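Local coordinates for protein UL37 (Suid herpesvirus 1, PDB 4K70) that is a herpesvirus inner tegument protein, here its N-terminal half, that probably helps control the intracellular trafficking of viral particles and binds calcium, at residues P156-V164 / L181-L192; Y388-Y398 / V427-P436. One frame throughout, in Å; residues are numbered along the deposited sequence.

Contact 1 of 2, residues P156-V164 / L181-L192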
loop_
_atom_site.group_PDB
_atom_site.type_symbol
_atom_site.label_atom_id
_atom_site.label_comp_id
_atom_site.label_asym_id
_atom_site.label_seq_id
_atom_site.Cartn_x
_atom_site.Cartn_y
_atom_site.Cartn_z
ATOM N N PRO A 156 -7.082 5.918 -2.533
ATOM C CA PRO A 156 -6.139 4.799 -2.419
ATOM C C PRO A 156 -6.792 3.430 -2.664
ATOM O O PRO A 156 -6.148 2.495 -3.138
ATOM C CB PRO A 156 -5.675 4.909 -0.970
ATOM C CG PRO A 156 -5.724 6.370 -0.703
ATOM C CD PRO A 156 -6.978 6.831 -1.383
ATOM N N GLU A 157 -8.074 3.339 -2.345
ATOM C CA GLU A 157 -8.816 2.087 -2.389
ATOM C C GLU A 157 -9.140 1.713 -3.823
ATOM O O GLU A 157 -9.339 0.545 -4.144
ATOM C CB GLU A 157 -10.102 2.248 -1.573
ATOM C CG GLU A 157 -9.907 3.135 -0.324
ATOM C CD GLU A 157 -10.402 4.567 -0.518
ATOM O OE1 GLU A 157 -11.471 4.729 -1.156
ATOM O OE2 GLU A 157 -9.749 5.528 -0.016
ATOM N N GLN A 158 -9.149 2.712 -4.691
ATOM C CA GLN A 158 -9.592 2.546 -6.064
ATOM C C GLN A 158 -8.541 1.881 -6.924
ATOM O O GLN A 158 -8.851 1.215 -7.917
ATOM C CB GLN A 158 -9.927 3.914 -6.653
ATOM C CG GLN A 158 -10.131 3.932 -8.154
ATOM C CD GLN A 158 -10.634 5.274 -8.632
ATOM O OE1 GLN A 158 -11.503 5.883 -7.998
ATOM N NE2 GLN A 158 -10.086 5.751 -9.742
ATOM N N THR A 159 -7.286 2.069 -6.547
ATOM C CA THR A 159 -6.203 1.641 -7.403
ATOM C C THR A 159 -6.152 0.126 -7.631
ATOM O O THR A 159 -5.995 -0.317 -8.769
ATOM C CB THR A 159 -4.849 2.111 -6.865
ATOM O OG1 THR A 159 -4.933 3.500 -6.501
ATOM C CG2 THR A 159 -3.798 1.914 -7.931
ATOM N N ALA A 160 -6.268 -0.657 -6.556
ATOM C CA ALA A 160 -6.127 -2.112 -6.653
ATOM C C ALA A 160 -7.475 -2.810 -6.721
ATOM O O ALA A 160 -7.545 -4.035 -6.663
ATOM C CB ALA A 160 -5.315 -2.658 -5.491
ATOM N N ARG A 161 -8.532 -2.013 -6.851
ATOM C CA ARG A 161 -9.918 -2.492 -6.898
ATOM C C ARG A 161 -10.148 -3.682 -7.835
ATOM O O ARG A 161 -10.732 -4.681 -7.427
ATOM C CB ARG A 161 -10.841 -1.335 -7.301
ATOM C CG ARG A 161 -12.275 -1.466 -6.862
ATOM C CD ARG A 161 -12.989 -0.106 -6.927
ATOM N NE ARG A 161 -12.741 0.584 -8.193
ATOM C CZ ARG A 161 -13.558 0.542 -9.243
ATOM N NH1 ARG A 161 -14.689 -0.151 -9.185
ATOM N NH2 ARG A 161 -13.251 1.200 -10.352
ATOM N N ALA A 162 -9.709 -3.573 -9.087
ATOM C CA ALA A 162 -9.926 -4.653 -10.059
ATOM C C ALA A 162 -9.212 -5.953 -9.676
ATOM O O ALA A 162 -9.627 -7.040 -10.071
ATOM C CB ALA A 162 -9.517 -4.217 -11.477
ATOM N N LEU A 163 -8.162 -5.833 -8.877
ATOM C CA LEU A 163 -7.278 -6.951 -8.567
ATOM C C LEU A 163 -7.808 -7.858 -7.468
ATOM O O LEU A 163 -7.335 -8.985 -7.333
ATOM C CB LEU A 163 -5.883 -6.409 -8.158
ATOM C CG LEU A 163 -5.185 -5.538 -9.203
ATOM C CD1 LEU A 163 -3.803 -5.015 -8.707
ATOM C CD2 LEU A 163 -5.028 -6.305 -10.490
ATOM N N VAL A 164 -8.758 -7.364 -6.668
ATOM C CA VAL A 164 -9.318 -8.148 -5.561
ATOM C C VAL A 164 -10.854 -8.306 -5.664
ATOM O O VAL A 164 -11.533 -8.569 -4.669
ATOM C CB VAL A 164 -8.908 -7.598 -4.180
ATOM C CG1 VAL A 164 -7.342 -7.533 -4.052
ATOM C CG2 VAL A 164 -9.513 -6.223 -3.924
ATOM N N LEU A 181 -0.057 -6.824 -5.090
ATOM C CA LEU A 181 -0.753 -5.761 -4.343
ATOM C C LEU A 181 0.234 -4.831 -3.624
ATOM O O LEU A 181 0.090 -3.604 -3.639
ATOM C CB LEU A 181 -1.696 -6.380 -3.323
ATOM C CG LEU A 181 -2.879 -7.159 -3.913
ATOM C CD1 LEU A 181 -3.719 -7.792 -2.821
ATOM C CD2 LEU A 181 -3.733 -6.241 -4.794
ATOM N N ARG A 182 1.227 -5.426 -2.979
ATOM C CA ARG A 182 2.313 -4.651 -2.364
ATOM C C ARG A 182 3.004 -3.733 -3.367
ATOM O O ARG A 182 3.279 -2.562 -3.082
ATOM C CB ARG A 182 3.339 -5.589 -1.734
ATOM C CG ARG A 182 4.602 -4.884 -1.206
ATOM C CD ARG A 182 5.566 -5.917 -0.647
ATOM N NE ARG A 182 6.961 -5.486 -0.680
ATOM C CZ ARG A 182 7.626 -4.989 0.361
ATOM N NH1 ARG A 182 7.015 -4.841 1.533
ATOM N NH2 ARG A 182 8.900 -4.628 0.226
ATOM N N TYR A 183 3.275 -4.270 -4.552
ATOM C CA TYR A 183 3.938 -3.521 -5.604
ATOM C C TYR A 183 3.095 -2.365 -6.097
ATOM O O TYR A 183 3.606 -1.268 -6.325
ATOM C CB TYR A 183 4.271 -4.451 -6.783
ATOM C CG TYR A 183 5.149 -3.815 -7.839
ATOM C CD1 TYR A 183 6.545 -3.865 -7.735
ATOM C CD2 TYR A 183 4.594 -3.154 -8.934
ATOM C CE1 TYR A 183 7.356 -3.289 -8.693
ATOM C CE2 TYR A 183 5.405 -2.568 -9.900
ATOM C CZ TYR A 183 6.782 -2.644 -9.775
ATOM O OH TYR A 183 7.596 -2.071 -10.731
ATOM N N VAL A 184 1.801 -2.610 -6.300
ATOM C CA VAL A 184 0.923 -1.571 -6.811
ATOM C C VAL A 184 0.814 -0.412 -5.829
ATOM O O VAL A 184 0.872 0.748 -6.227
ATOM C CB VAL A 184 -0.496 -2.117 -7.096
ATOM C CG1 VAL A 184 -1.449 -0.978 -7.405
ATOM C CG2 VAL A 184 -0.441 -3.093 -8.265
ATOM N N ALA A 185 0.639 -0.749 -4.556
ATOM C CA ALA A 185 0.510 0.239 -3.481
ATOM C C ALA A 185 1.775 1.099 -3.417
ATOM O O ALA A 185 1.714 2.327 -3.458
ATOM C CB ALA A 185 0.280 -0.462 -2.162
ATOM N N GLN A 186 2.926 0.440 -3.363
ATOM C CA GLN A 186 4.206 1.140 -3.285
ATOM C C GLN A 186 4.440 2.105 -4.459
ATOM O O GLN A 186 5.137 3.105 -4.314
ATOM C CB GLN A 186 5.340 0.126 -3.159
ATOM C CG GLN A 186 6.723 0.674 -3.450
ATOM C CD GLN A 186 7.774 -0.423 -3.572
ATOM O OE1 GLN A 186 7.472 -1.555 -3.999
ATOM N NE2 GLN A 186 9.019 -0.094 -3.208
ATOM N N HIS A 187 3.831 1.826 -5.608
ATOM C CA HIS A 187 4.044 2.632 -6.809
ATOM C C HIS A 187 2.940 3.623 -7.163
ATOM O O HIS A 187 3.029 4.320 -8.175
ATOM C CB HIS A 187 4.378 1.714 -8.006
ATOM C CG HIS A 187 5.728 1.079 -7.889
ATOM N ND1 HIS A 187 5.941 -0.090 -7.191
ATOM C CD2 HIS A 187 6.947 1.506 -8.296
ATOM C CE1 HIS A 187 7.235 -0.373 -7.196
ATOM N NE2 HIS A 187 7.866 0.577 -7.866
ATOM N N THR A 188 1.910 3.713 -6.329
ATOM C CA THR A 188 0.794 4.611 -6.619
ATOM C C THR A 188 0.394 5.551 -5.465
ATOM O O THR A 188 0.097 6.722 -5.698
ATOM C CB THR A 188 -0.451 3.803 -7.062
ATOM O OG1 THR A 188 -0.794 2.874 -6.024
ATOM C CG2 THR A 188 -0.153 3.024 -8.340
ATOM N N ASN A 189 0.366 5.040 -4.238
ATOM C CA ASN A 189 -0.143 5.805 -3.085
ATOM C C ASN A 189 0.572 7.136 -2.794
ATOM O O ASN A 189 -0.052 8.115 -2.354
ATOM C CB ASN A 189 -0.113 4.946 -1.817
ATOM C CG ASN A 189 -1.226 3.924 -1.776
ATOM O OD1 ASN A 189 -2.318 4.173 -2.267
ATOM N ND2 ASN A 189 -0.955 2.768 -1.192
ATOM N N TRP A 190 1.883 7.150 -3.019
ATOM C CA TRP A 190 2.721 8.298 -2.697
ATOM C C TRP A 190 2.225 9.567 -3.390
ATOM O O TRP A 190 2.449 10.674 -2.907
ATOM C CB TRP A 190 4.170 8.015 -3.105
ATOM C CG TRP A 190 4.280 7.827 -4.566
ATOM C CD1 TRP A 190 4.136 6.662 -5.249
ATOM C CD2 TRP A 190 4.496 8.848 -5.545
ATOM N NE1 TRP A 190 4.266 6.887 -6.598
ATOM C CE2 TRP A 190 4.484 8.224 -6.806
ATOM C CE3 TRP A 190 4.704 10.231 -5.476
ATOM C CZ2 TRP A 190 4.674 8.932 -7.996
ATOM C CZ3 TRP A 190 4.891 10.934 -6.660
ATOM C CH2 TRP A 190 4.874 10.282 -7.900
ATOM N N ALA A 191 1.523 9.400 -4.507
ATOM C CA ALA A 191 1.143 10.531 -5.350
ATOM C C ALA A 191 -0.016 11.358 -4.792
ATOM O O ALA A 191 -0.195 12.522 -5.172
ATOM C CB ALA A 191 0.816 10.047 -6.754
ATOM N N LEU A 192 -0.818 10.760 -3.911
ATOM C CA LEU A 192 -2.012 11.443 -3.400
ATOM C C LEU A 192 -1.690 12.775 -2.680
ATOM O O LEU A 192 -2.244 13.817 -3.027
ATOM C CB LEU A 192 -2.841 10.501 -2.520
ATOM C CG LEU A 192 -4.029 11.129 -1.774
ATOM C CD1 LEU A 192 -5.029 11.727 -2.751
ATOM C CD2 LEU A 192 -4.685 10.100 -0.857
HETATM O O HOH W 1 -2.680 2.290 -4.518
#

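Contact 2 of 2, residues Y388-Y398 / V427-P436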
loop_
_atom_site.group_PDB
_atom_site.type_symbol
_atom_site.label_atom_id
_atom_site.label_comp_id
_atom_site.label_asym_id
_atom_site.label_seq_id
_atom_site.Cartn_x
_atom_site.Cartn_y
_atom_site.Cartn_z
ATOM N N TYR A 388 -0.818 1.433 1.863
ATOM C CA TYR A 388 -2.254 1.175 1.916
ATOM C C TYR A 388 -2.773 0.334 0.749
ATOM O O TYR A 388 -2.576 0.683 -0.417
ATOM C CB TYR A 388 -3.041 2.477 1.973
ATOM C CG TYR A 388 -4.495 2.218 2.282
ATOM C CD1 TYR A 388 -5.406 1.928 1.270
ATOM C CD2 TYR A 388 -4.943 2.214 3.591
ATOM C CE1 TYR A 388 -6.733 1.658 1.557
ATOM C CE2 TYR A 388 -6.265 1.961 3.888
ATOM C CZ TYR A 388 -7.155 1.680 2.868
ATOM O OH TYR A 388 -8.462 1.432 3.185
ATOM N N GLY A 389 -3.452 -0.761 1.077
ATOM C CA GLY A 389 -4.080 -1.590 0.067
ATOM C C GLY A 389 -4.927 -2.705 0.642
ATOM O O GLY A 389 -5.083 -2.820 1.860
ATOM N N PRO A 390 -5.478 -3.548 -0.239
ATOM C CA PRO A 390 -6.469 -4.523 0.210
ATOM C C PRO A 390 -5.899 -5.904 0.503
ATOM O O PRO A 390 -6.656 -6.874 0.473
ATOM C CB PRO A 390 -7.419 -4.597 -0.984
ATOM C CG PRO A 390 -6.505 -4.409 -2.167
ATOM C CD PRO A 390 -5.444 -3.427 -1.709
ATOM N N GLY A 391 -4.608 -6.003 0.793
ATOM C CA GLY A 391 -3.992 -7.304 0.980
ATOM C C GLY A 391 -3.177 -7.516 2.249
ATOM O O GLY A 391 -3.203 -6.715 3.185
ATOM N N LEU A 392 -2.444 -8.625 2.261
ATOM C CA LEU A 392 -1.699 -9.085 3.427
ATOM C C LEU A 392 -0.567 -8.145 3.825
ATOM O O LEU A 392 -0.308 -7.927 5.013
ATOM C CB LEU A 392 -1.113 -10.457 3.115
ATOM C CG LEU A 392 -0.329 -11.164 4.208
ATOM C CD1 LEU A 392 -1.180 -11.229 5.462
ATOM C CD2 LEU A 392 0.056 -12.557 3.736
ATOM N N ASP A 393 0.125 -7.611 2.828
ATOM C CA ASP A 393 1.231 -6.684 3.060
ATOM C C ASP A 393 0.799 -5.467 3.875
ATOM O O ASP A 393 1.536 -4.986 4.739
ATOM C CB ASP A 393 1.813 -6.195 1.738
ATOM C CG ASP A 393 3.014 -5.296 1.938
ATOM O OD1 ASP A 393 4.073 -5.827 2.314
ATOM O OD2 ASP A 393 2.905 -4.068 1.725
ATOM N N TYR A 394 -0.381 -4.946 3.576
ATOM C CA TYR A 394 -0.848 -3.781 4.332
ATOM C C TYR A 394 -1.274 -4.183 5.741
ATOM O O TYR A 394 -1.036 -3.446 6.684
ATOM C CB TYR A 394 -1.948 -3.007 3.618
ATOM C CG TYR A 394 -2.390 -1.792 4.418
ATOM C CD1 TYR A 394 -1.479 -0.796 4.755
ATOM C CD2 TYR A 394 -3.707 -1.646 4.843
ATOM C CE1 TYR A 394 -1.859 0.321 5.488
ATOM C CE2 TYR A 394 -4.099 -0.536 5.583
ATOM C CZ TYR A 394 -3.168 0.448 5.898
ATOM O OH TYR A 394 -3.541 1.556 6.622
ATOM N N VAL A 395 -1.864 -5.370 5.890
ATOM C CA VAL A 395 -2.178 -5.884 7.217
ATOM C C VAL A 395 -0.922 -5.898 8.094
ATOM O O VAL A 395 -0.945 -5.451 9.234
ATOM C CB VAL A 395 -2.767 -7.289 7.166
ATOM C CG1 VAL A 395 -2.880 -7.846 8.568
ATOM C CG2 VAL A 395 -4.142 -7.262 6.506
ATOM N N ARG A 396 0.172 -6.403 7.535
ATOM C CA ARG A 396 1.460 -6.458 8.216
ATOM C C ARG A 396 2.054 -5.072 8.468
ATOM O O ARG A 396 2.600 -4.817 9.537
ATOM C CB ARG A 396 2.445 -7.291 7.384
ATOM C CG ARG A 396 2.120 -8.790 7.327
ATOM C CD ARG A 396 2.989 -9.509 6.285
ATOM N NE ARG A 396 2.836 -10.964 6.338
ATOM C CZ ARG A 396 3.261 -11.796 5.386
ATOM N NH1 ARG A 396 3.851 -11.315 4.296
ATOM N NH2 ARG A 396 3.084 -13.106 5.517
ATOM N N ALA A 397 1.978 -4.186 7.475
ATOM C CA ALA A 397 2.524 -2.836 7.632
ATOM C C ALA A 397 1.735 -2.061 8.690
ATOM O O ALA A 397 2.306 -1.297 9.464
ATOM C CB ALA A 397 2.493 -2.095 6.330
ATOM N N TYR A 398 0.419 -2.269 8.718
ATOM C CA TYR A 398 -0.444 -1.596 9.696
ATOM C C TYR A 398 -0.168 -2.066 11.121
ATOM O O TYR A 398 -0.046 -1.266 12.041
ATOM C CB TYR A 398 -1.918 -1.841 9.356
ATOM C CG TYR A 398 -2.883 -1.167 10.328
ATOM C CD1 TYR A 398 -3.304 0.138 10.119
ATOM C CD2 TYR A 398 -3.358 -1.832 11.450
ATOM C CE1 TYR A 398 -4.180 0.767 11.002
ATOM C CE2 TYR A 398 -4.243 -1.198 12.349
ATOM C CZ TYR A 398 -4.648 0.094 12.105
ATOM O OH TYR A 398 -5.536 0.737 12.969
ATOM N N VAL A 427 -6.858 6.476 14.339
ATOM C CA VAL A 427 -6.164 5.878 13.194
ATOM C C VAL A 427 -6.926 4.688 12.602
ATOM O O VAL A 427 -7.061 4.569 11.382
ATOM C CB VAL A 427 -4.725 5.462 13.552
ATOM C CG1 VAL A 427 -4.105 4.653 12.409
ATOM C CG2 VAL A 427 -3.881 6.707 13.878
ATOM N N ARG A 428 -7.422 3.804 13.459
ATOM C CA ARG A 428 -8.147 2.640 12.965
ATOM C C ARG A 428 -9.416 3.004 12.211
ATOM O O ARG A 428 -9.840 2.270 11.321
ATOM C CB ARG A 428 -8.445 1.632 14.080
ATOM C CG ARG A 428 -9.507 2.044 15.098
ATOM C CD ARG A 428 -9.643 0.957 16.161
ATOM N NE ARG A 428 -10.651 1.282 17.169
ATOM C CZ ARG A 428 -10.852 0.575 18.275
ATOM N NH1 ARG A 428 -10.112 -0.497 18.524
ATOM N NH2 ARG A 428 -11.793 0.942 19.134
ATOM N N HIS A 429 -10.002 4.148 12.544
ATOM C CA HIS A 429 -11.268 4.547 11.950
ATOM C C HIS A 429 -11.142 4.819 10.450
ATOM O O HIS A 429 -12.076 4.600 9.677
ATOM C CB HIS A 429 -11.860 5.770 12.670
ATOM C CG HIS A 429 -13.325 5.966 12.400
ATOM N ND1 HIS A 429 -14.285 5.106 12.892
ATOM C CD2 HIS A 429 -13.982 6.888 11.662
ATOM C CE1 HIS A 429 -15.477 5.504 12.475
ATOM N NE2 HIS A 429 -15.324 6.584 11.732
ATOM N N CYS A 430 -9.978 5.287 10.033
ATOM C CA CYS A 430 -9.812 5.699 8.649
ATOM C C CYS A 430 -8.792 4.849 7.897
ATOM O O CYS A 430 -8.901 4.688 6.680
ATOM C CB CYS A 430 -9.469 7.194 8.562
ATOM S SG CYS A 430 -8.019 7.718 9.591
ATOM N N MET A 431 -7.842 4.261 8.624
ATOM C CA MET A 431 -6.722 3.561 7.990
ATOM C C MET A 431 -6.660 2.050 8.228
ATOM O O MET A 431 -5.773 1.380 7.679
ATOM C CB MET A 431 -5.381 4.190 8.407
ATOM C CG MET A 431 -5.259 5.670 8.090
ATOM S SD MET A 431 -5.358 6.024 6.326
ATOM C CE MET A 431 -3.779 5.438 5.680
ATOM N N ALA A 432 -7.577 1.517 9.038
ATOM C CA ALA A 432 -7.573 0.082 9.330
ATOM C C ALA A 432 -7.608 -0.711 8.030
ATOM O O ALA A 432 -8.273 -0.305 7.080
ATOM C CB ALA A 432 -8.760 -0.303 10.208
ATOM N N PRO A 433 -6.862 -1.825 7.978
ATOM C CA PRO A 433 -6.871 -2.710 6.815
ATOM C C PRO A 433 -8.282 -3.256 6.571
ATOM O O PRO A 433 -8.957 -3.641 7.524
ATOM C CB PRO A 433 -5.944 -3.835 7.246
ATOM C CG PRO A 433 -4.989 -3.199 8.171
ATOM C CD PRO A 433 -5.847 -2.241 8.966
ATOM N N ARG A 434 -8.717 -3.260 5.316
ATOM C CA ARG A 434 -10.022 -3.835 4.949
ATOM C C ARG A 434 -9.896 -4.897 3.843
ATOM O O ARG A 434 -10.577 -4.818 2.817
ATOM C CB ARG A 434 -10.979 -2.721 4.520
ATOM C CG ARG A 434 -11.375 -1.791 5.673
ATOM C CD ARG A 434 -11.758 -0.373 5.216
ATOM N NE ARG A 434 -11.899 0.536 6.367
ATOM C CZ ARG A 434 -12.146 1.846 6.293
ATOM N NH1 ARG A 434 -12.304 2.454 5.121
ATOM N NH2 ARG A 434 -12.235 2.561 7.410
ATOM N N PRO A 435 -9.027 -5.904 4.051
ATOM C CA PRO A 435 -8.830 -6.930 3.015
ATOM C C PRO A 435 -10.080 -7.788 2.893
ATOM O O PRO A 435 -10.659 -8.151 3.913
ATOM C CB PRO A 435 -7.711 -7.788 3.593
ATOM C CG PRO A 435 -7.937 -7.696 5.084
ATOM C CD PRO A 435 -8.331 -6.253 5.304
ATOM N N PRO A 436 -10.489 -8.111 1.667
ATOM C CA PRO A 436 -11.656 -8.988 1.475
ATOM C C PRO A 436 -11.297 -10.438 1.757
ATOM O O PRO A 436 -11.249 -11.233 0.822
ATOM C CB PRO A 436 -11.963 -8.830 -0.013
ATOM C CG PRO A 436 -10.618 -8.513 -0.636
ATOM C CD PRO A 436 -9.942 -7.623 0.391
HETATM O O HOH W 2 -7.592 -1.985 3.075
#

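Contact 1 of 2, residues P156-V164 / L181-L192
Leu-181 lays its two methyl branches against a turn of chain built by Ala-160, Leu-163 and Val-164, and this apolar end illustrates how a short connecting segment can be seated on a helix without a single direct hydrogen bond. CD1 of Leu-181 meets CG1 of Val-164 at 3.8 Å, while its CD2 lies 4.0 Å from CB of Ala-160; the side chains of Leu-163 and Leu-181 run past one another in opposite senses. One helical turn on, Val-184 splits its branches: CG2 receives CD1 of Leu-163, and CG1 touches CG2 of Thr-159. The two threonines, Thr-159 and Thr-188, meet tip to tip, the methyl CG2 of Thr-159 standing 3.7 Å from OG1 of Thr-188. With chi1 at 58°, that hydroxyl sits between its own backbone N and carbonyl carbon and donates back to Val-184 O at 2.7 Å, above the carbonyl plane. Water 1 then donates to Thr-188 OG1 and, at 3.0 Å, to Asn-189 OD1, with a weaker link to Thr-159 OG1. Beyond it, the ring of Pro-156 rests CB against Asn-189 OD1 and CG against CD2 of Leu-192, crossing the leucine at about a right angle. ND2 of Asn-189 is hydrogen-bonded to Tyr-388 O, and Phe-134 of helix 120-137 packs on Val-184. The chemistry is therefore divided: the direct contacts are mainly apolar packing, whereas polar side chains of the two segments are bridged by one water, held chiefly by the 181-192 side.

Contact 2 of 2, residues Y388-Y398 / V427-P436
The end of helix 422-431 and the proline-rich chain that follows it pack along the start of helix 392-402, a helix-to-loop junction in this all-alpha half of UL37. The short helical segments run nearly antiparallel, at 162°, but their axes come no closer than 13.2 Å, and the contact is made largely by tyrosines of one segment and prolines of the other. Tyr-398 extends from its helix with CG anti to the backbone N (chi1 -180°), which turns one ring face to Pro-433. The proline CD stands 3.5 Å from the centroid of the Tyr-398 ring and 15° off its normal, a CH-pi contact over the face; Ala-432 CA adds an off-centre one. Farther out, Tyr-398 OH approaches CB of Arg-428, and CE1 of the same ring touches CG1 of Val-427. One turn earlier, Tyr-394 crosses Pro-433 at about a right angle, bringing its CE2 to 3.8 Å from the proline CG. Its hydroxyl donates a very short hydrogen bond, 2.5 Å from OH to Met-431 O, the oxygen lying at the ring edge and in its plane. This bond ties the last turn of helix 422-431 to the tyrosine, whose side chain also touches Asp-387, a calcium ligand. The methyl CE of Met-431 reaches CD2 of the Tyr-388 ring, and Pro-333 of helix 333-342 packs on both residues. Val-395 uses one branch, CG2, for two prolines, Pro-433 and Pro-435. Water 2 bridges the backbones by donating to Gly-389 O and accepting from Arg-434 N. At the far end, Pro-390 O receives a CA-H...O contact from Pro-435, 3.3 Å from that residue's CA.

How the contacts relate
Both segments of contact 1 precede those of contact 2 along the chain, yet the centres of the two contacts are only about 12 Å apart and both lie near the middle of the elongated molecule. They meet directly: Arg-182 forms a salt bridge with Asp-393, and Pro-156 packs on the Tyr-388 ring. Helix 175-188 is thereby joined to the start of helix 392-402, while helix 333-342 borders both contacts. Asp-386 and Asp-387, ligands of calcium, lie close to both contacts: the side chain of Asp-386 is about 5 Å from that of Asn-189, and that of Asp-387 about 4 Å from that of Tyr-394, which places a metal site where sequence-distant helices converge.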